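Local coordinates for oxysterol-binding protein homolog 1 (Saccharomyces cerevisiae, PDB 5H28) that carries sterols and other lipids between membranes through the cytosol, and is targeted to the nucleus-vacuole junction by the ankyrin-repeat domain present in this chain, at residues Val189-Phe193 against Cys202-Leu206; Ala210-Lys214 against Gln257-Thr263. All blocks are in the same frame, centred on the assembly; numbering follows the deposited sequence.

Interaction 1 is a buried contact within a predicted ankyrin repeat, where two short helices pack through aliphatic, aromatic and sulfur atoms with no hydrogen bond between them. Interaction 2 lies nearer the surface: the turn that follows helix 199-207 is overlaid by the C-terminal tail leaving helix 241-256, and polar atoms, a long, weak salt bridge and three waters do much of the joining. Their centres are about 13 Å apart, and the two contacts touch directly. His191 NE2 lies 2.8 Å from Lys214 O, a probable hydrogen bond, while Leu190 CD2 packs on Ala210 CB at 3.9 Å. Interaction 1 draws on helix 199-207 itself, interaction 2 on the partly buried loop just after it.

Interaction 1. Residues Val189-Phe193 against Cys202-Leu206; sequences VLHEF and CRWLL
Leu205 of helix 199-207 puts both its methyls against Val189 of helix 189-196, and the two side chains meet tip to tip. Leu205 CD1 is shared between Val189, Phe193 and the backbone CA of Leu190: it lies 3.8 Å from both Val189 CG2 and Phe193 CD2, approaching the ring obliquely. CG of Leu205 stands anti to its carbonyl carbon (chi1 -68°), and with chi2 near 168° this carries CD1 across the gap between the helices. Val189 CG2 in turn sits at the edge of the Phe193 ring, in its plane, one turn along the same helix. Farther along, Cys202 SG comes close to Phe193 O, at 3.5 Å, and packs on Phe193 CB and Leu190 CD1. Leu190 and Leu206 also cross at roughly a right angle, although the fit of their methyls is doubtful in the model.

The short segments run nearly antiparallel, 164° between their directions with axes 9.7 Å apart, as expected of the helix-turn-helix of an ankyrin repeat; both lie in the predicted third repeat. Phe151 and Phe155 of helix 130-156 cover Val189, while Leu246 and Leu249 of helix 241-256 back Cys202. The 303 Å² buried between the segments, with no hydrogen bond across them, is consistent with cohesion through burial of apolar surface.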
loop_
_atom_site.group_PDB
_atom_site.type_symbol
_atom_site.label_atom_id
_atom_site.label_comp_id
_atom_site.label_asym_id
_atom_site.label_seq_id
_atom_site.Cartn_x
_atom_site.Cartn_y
_atom_site.Cartn_z
ATOM N N VAL A 189 7.346 -11.211 -13.655
ATOM C CA VAL A 189 8.666 -10.617 -13.506
ATOM C C VAL A 189 9.870 -11.524 -13.253
ATOM O O VAL A 189 10.897 -11.366 -13.913
ATOM C CB VAL A 189 8.615 -9.464 -12.467
ATOM C CG1 VAL A 189 8.410 -10.007 -11.070
ATOM C CG2 VAL A 189 9.877 -8.619 -12.566
ATOM N N LEU A 190 9.774 -12.467 -12.324
ATOM C CA LEU A 190 10.917 -13.342 -12.076
ATOM C C LEU A 190 11.303 -14.077 -13.357
ATOM O O LEU A 190 12.476 -14.105 -13.735
ATOM C CB LEU A 190 10.611 -14.352 -10.958
ATOM C CG LEU A 190 11.733 -15.347 -10.633
ATOM C CD1 LEU A 190 13.048 -14.600 -10.400
ATOM C CD2 LEU A 190 11.345 -16.179 -9.408
ATOM N N HIS A 191 10.313 -14.659 -14.028
ATOM C CA HIS A 191 10.558 -15.389 -15.267
ATOM C C HIS A 191 11.283 -14.526 -16.294
ATOM O O HIS A 191 12.228 -14.980 -16.944
ATOM C CB HIS A 191 9.236 -15.884 -15.854
ATOM C CG HIS A 191 8.428 -16.706 -14.899
ATOM N ND1 HIS A 191 7.959 -16.205 -13.704
ATOM C CD2 HIS A 191 8.010 -17.993 -14.960
ATOM C CE1 HIS A 191 7.286 -17.149 -13.069
ATOM N NE2 HIS A 191 7.303 -18.243 -13.809
ATOM N N GLU A 192 10.848 -13.278 -16.431
ATOM C CA GLU A 192 11.469 -12.383 -17.390
ATOM C C GLU A 192 12.933 -12.126 -17.079
ATOM O O GLU A 192 13.750 -12.052 -17.989
ATOM C CB GLU A 192 10.702 -11.063 -17.467
ATOM C CG GLU A 192 9.297 -11.232 -18.021
ATOM C CD GLU A 192 9.282 -12.043 -19.304
ATOM O OE1 GLU A 192 9.943 -11.628 -20.279
ATOM O OE2 GLU A 192 8.614 -13.097 -19.343
ATOM N N PHE A 193 13.287 -12.010 -15.803
ATOM C CA PHE A 193 14.684 -11.768 -15.479
ATOM C C PHE A 193 15.534 -13.026 -15.521
ATOM O O PHE A 193 16.755 -12.952 -15.636
ATOM C CB PHE A 193 14.800 -11.021 -14.151
ATOM C CG PHE A 193 14.550 -9.551 -14.297
ATOM C CD1 PHE A 193 15.547 -8.712 -14.797
ATOM C CD2 PHE A 193 13.298 -9.012 -14.024
ATOM C CE1 PHE A 193 15.298 -7.366 -15.027
ATOM C CE2 PHE A 193 13.036 -7.663 -14.253
ATOM C CZ PHE A 193 14.039 -6.837 -14.757
ATOM N N CYS A 202 17.232 -11.235 -10.166
ATOM C CA CYS A 202 16.502 -12.435 -9.770
ATOM C C CYS A 202 16.584 -12.606 -8.253
ATOM O O CYS A 202 15.573 -12.866 -7.603
ATOM C CB CYS A 202 17.067 -13.677 -10.465
ATOM S SG CYS A 202 16.652 -13.812 -12.220
ATOM N N ARG A 203 17.783 -12.452 -7.692
ATOM C CA ARG A 203 17.973 -12.584 -6.249
ATOM C C ARG A 203 17.129 -11.554 -5.505
ATOM O O ARG A 203 16.495 -11.873 -4.498
ATOM C CB ARG A 203 19.449 -12.396 -5.879
ATOM C CG ARG A 203 20.373 -13.504 -6.353
ATOM C CD ARG A 203 21.824 -13.174 -6.011
ATOM N NE ARG A 203 22.761 -14.151 -6.563
ATOM C CZ ARG A 203 22.914 -15.389 -6.107
ATOM N NH1 ARG A 203 22.196 -15.816 -5.077
ATOM N NH2 ARG A 203 23.778 -16.209 -6.689
ATOM N N TRP A 204 17.116 -10.322 -6.004
ATOM C CA TRP A 204 16.347 -9.249 -5.379
ATOM C C TRP A 204 14.858 -9.589 -5.389
ATOM O O TRP A 204 14.161 -9.424 -4.391
ATOM C CB TRP A 204 16.572 -7.929 -6.124
ATOM C CG TRP A 204 16.043 -6.721 -5.392
ATOM C CD1 TRP A 204 16.734 -5.918 -4.526
ATOM C CD2 TRP A 204 14.713 -6.192 -5.452
ATOM N NE1 TRP A 204 15.916 -4.922 -4.048
ATOM C CE2 TRP A 204 14.670 -5.067 -4.599
ATOM C CE3 TRP A 204 13.551 -6.561 -6.144
ATOM C CZ2 TRP A 204 13.508 -4.305 -4.418
ATOM C CZ3 TRP A 204 12.396 -5.804 -5.963
ATOM C CH2 TRP A 204 12.385 -4.689 -5.106
ATOM N N LEU A 205 14.370 -10.069 -6.528
ATOM C CA LEU A 205 12.964 -10.419 -6.647
ATOM C C LEU A 205 12.587 -11.551 -5.698
ATOM O O LEU A 205 11.550 -11.490 -5.035
ATOM C CB LEU A 205 12.647 -10.800 -8.096
ATOM C CG LEU A 205 12.725 -9.637 -9.093
ATOM C CD1 LEU A 205 12.685 -10.181 -10.507
ATOM C CD2 LEU A 205 11.579 -8.656 -8.844
ATOM N N LEU A 206 13.434 -12.573 -5.619
ATOM C CA LEU A 206 13.176 -13.703 -4.736
ATOM C C LEU A 206 13.112 -13.252 -3.284
ATOM O O LEU A 206 12.263 -13.715 -2.524
ATOM C CB LEU A 206 14.267 -14.768 -4.896
ATOM C CG LEU A 206 14.147 -15.755 -6.063
ATOM C CD1 LEU A 206 12.986 -16.696 -5.819
ATOM C CD2 LEU A 206 13.961 -15.018 -7.362
#

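Interaction 2. Residues Ala210-Lys214 against Gln257-Thr263; sequences ADPFK and QSVIDVT
Asp211 reaches from segment 210-214 to the C-terminal tail, and its carboxylate bonds to both. Its CB carries CG anti to the backbone N (chi1 173°), which turns the carboxylate toward residues 257-263. At one tip, OD1 accepts Phe213 N of its own segment at 2.8 Å, closing an Asx turn, and also lies against Gln257 CG. At the other, OD2 accepts Asp261 N across the contact at 3.1 Å, with a nearly straight N-H...O angle of 167°. The same OD2 rests against Asp261 CB at 3.5 Å. Neither N-H lies in the carboxylate plane: they come from opposite faces, Phe213 N far out of the plane at OD1 and Asp261 N tilted out of it at OD2. A water donating to OD2 and to Asp261 O adds a further link to the tail.

The Asx turn overlaps a type I beta turn, Asp211 to Lys214, which follows the second helix of the predicted third ankyrin repeat. The tail begins where helix 241-256 ends, Ser258 departing from helical geometry with positive phi, and then runs across this turn.

Phe213 adds the apolar share. Ile260 CG1 lies over one ring face in a CH-pi contact, 4.0 Å from the centroid and 21° off the normal, while Gln257 CB meets the ring edge near its plane. Gln257 NE2 donates to Val259 O at 2.9 Å, almost in the amide plane, which fixes the amide's rotation and leaves OE1 to face the turn, where a water joins it to Ala210 O.

Toward the chain end, Lys214 NZ forms a long, weak salt bridge with Asp261 OD2 (3.5 Å) and donates to a water that donates to Asp261 O. The bend at chi2 takes the lysine chain across Asp261 at a slant and brings NZ to Thr263, 3.2 Å from Thr263 OG1.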
loop_
_atom_site.group_PDB
_atom_site.type_symbol
_atom_site.label_atom_id
_atom_site.label_comp_id
_atom_site.label_asym_id
_atom_site.label_seq_id
_atom_site.Cartn_x
_atom_site.Cartn_y
_atom_site.Cartn_z
ATOM N N ALA A 210 9.035 -13.050 -4.731
ATOM C CA ALA A 210 8.895 -13.842 -5.950
ATOM C C ALA A 210 8.962 -15.323 -5.596
ATOM O O ALA A 210 9.856 -15.756 -4.873
ATOM C CB ALA A 210 9.990 -13.484 -6.942
ATOM N N ASP A 211 8.011 -16.091 -6.120
ATOM C CA ASP A 211 7.917 -17.525 -5.854
ATOM C C ASP A 211 8.432 -18.387 -7.014
ATOM O O ASP A 211 7.941 -18.283 -8.136
ATOM C CB ASP A 211 6.453 -17.863 -5.534
ATOM C CG ASP A 211 6.196 -19.355 -5.410
ATOM O OD1 ASP A 211 7.143 -20.114 -5.124
ATOM O OD2 ASP A 211 5.027 -19.764 -5.585
ATOM N N PRO A 212 9.434 -19.250 -6.756
ATOM C CA PRO A 212 9.993 -20.115 -7.801
ATOM C C PRO A 212 9.030 -21.209 -8.270
ATOM O O PRO A 212 9.283 -21.888 -9.267
ATOM C CB PRO A 212 11.250 -20.684 -7.145
ATOM C CG PRO A 212 10.848 -20.783 -5.701
ATOM C CD PRO A 212 10.137 -19.458 -5.475
ATOM N N PHE A 213 7.923 -21.369 -7.549
ATOM C CA PHE A 213 6.917 -22.374 -7.885
ATOM C C PHE A 213 5.843 -21.815 -8.812
ATOM O O PHE A 213 5.023 -22.560 -9.339
ATOM C CB PHE A 213 6.240 -22.887 -6.612
ATOM C CG PHE A 213 7.093 -23.809 -5.795
ATOM C CD1 PHE A 213 7.216 -25.150 -6.140
ATOM C CD2 PHE A 213 7.768 -23.339 -4.676
ATOM C CE1 PHE A 213 8.000 -26.013 -5.376
ATOM C CE2 PHE A 213 8.553 -24.191 -3.905
ATOM C CZ PHE A 213 8.670 -25.531 -4.257
ATOM N N LYS A 214 5.850 -20.503 -9.011
ATOM C CA LYS A 214 4.845 -19.867 -9.853
ATOM C C LYS A 214 5.067 -20.086 -11.344
ATOM O O LYS A 214 6.176 -19.912 -11.855
ATOM C CB LYS A 214 4.801 -18.365 -9.562
ATOM C CG LYS A 214 3.653 -17.632 -10.235
ATOM C CD LYS A 214 2.313 -18.058 -9.649
ATOM C CE LYS A 214 1.157 -17.378 -10.359
ATOM N NZ LYS A 214 -0.143 -17.702 -9.713
ATOM N N GLN A 257 11.750 -21.461 -0.289
ATOM C CA GLN A 257 10.459 -20.779 -0.403
ATOM C C GLN A 257 9.505 -21.006 0.772
ATOM O O GLN A 257 8.986 -20.044 1.341
ATOM C CB GLN A 257 9.779 -21.164 -1.723
ATOM C CG GLN A 257 8.489 -20.402 -2.030
ATOM C CD GLN A 257 8.628 -18.894 -1.909
ATOM O OE1 GLN A 257 9.670 -18.322 -2.231
ATOM N NE2 GLN A 257 7.561 -18.240 -1.454
ATOM N N SER A 258 9.279 -22.270 1.119
ATOM C CA SER A 258 8.404 -22.654 2.227
ATOM C C SER A 258 6.906 -22.450 1.981
ATOM O O SER A 258 6.103 -23.350 2.236
ATOM C CB SER A 258 8.824 -21.922 3.508
ATOM O OG SER A 258 10.126 -22.312 3.908
ATOM N N VAL A 259 6.525 -21.278 1.489
ATOM C CA VAL A 259 5.116 -21.007 1.220
ATOM C C VAL A 259 4.854 -20.819 -0.273
ATOM O O VAL A 259 5.237 -19.812 -0.868
ATOM C CB VAL A 259 4.628 -19.765 1.996
ATOM C CG1 VAL A 259 5.532 -18.589 1.714
ATOM C CG2 VAL A 259 3.186 -19.447 1.616
ATOM N N ILE A 260 4.196 -21.810 -0.866
ATOM C CA ILE A 260 3.879 -21.802 -2.290
ATOM C C ILE A 260 2.655 -20.941 -2.570
ATOM O O ILE A 260 1.650 -21.044 -1.872
ATOM C CB ILE A 260 3.589 -23.242 -2.798
ATOM C CG1 ILE A 260 4.811 -24.136 -2.580
ATOM C CG2 ILE A 260 3.213 -23.211 -4.273
ATOM C CD1 ILE A 260 4.573 -25.594 -2.933
ATOM N N ASP A 261 2.731 -20.093 -3.591
ATOM C CA ASP A 261 1.590 -19.254 -3.927
ATOM C C ASP A 261 0.494 -20.172 -4.470
ATOM O O ASP A 261 0.750 -21.017 -5.326
ATOM C CB ASP A 261 1.977 -18.214 -4.982
ATOM C CG ASP A 261 0.900 -17.168 -5.188
ATOM O OD1 ASP A 261 0.562 -16.463 -4.212
ATOM O OD2 ASP A 261 0.388 -17.048 -6.321
ATOM N N VAL A 262 -0.722 -20.017 -3.958
ATOM C CA VAL A 262 -1.839 -20.843 -4.398
ATOM C C VAL A 262 -2.885 -20.011 -5.123
ATOM O O VAL A 262 -3.392 -19.032 -4.575
ATOM C CB VAL A 262 -2.514 -21.556 -3.199
ATOM C CG1 VAL A 262 -3.784 -22.262 -3.656
ATOM C CG2 VAL A 262 -1.552 -22.562 -2.580
ATOM N N THR A 263 -3.194 -20.404 -6.357
ATOM C CA THR A 263 -4.192 -19.713 -7.170
ATOM C C THR A 263 -5.007 -20.733 -7.959
ATOM O O THR A 263 -4.699 -21.932 -7.942
ATOM C CB THR A 263 -3.538 -18.729 -8.168
ATOM O OG1 THR A 263 -2.722 -19.452 -9.096
ATOM C CG2 THR A 263 -2.679 -17.715 -7.429
HETATM O O HOH W 1 10.087 -15.635 -2.136
HETATM O O HOH W 2 2.989 -20.985 -7.022
HETATM O O HOH W 3 0.276 -20.521 -8.348
#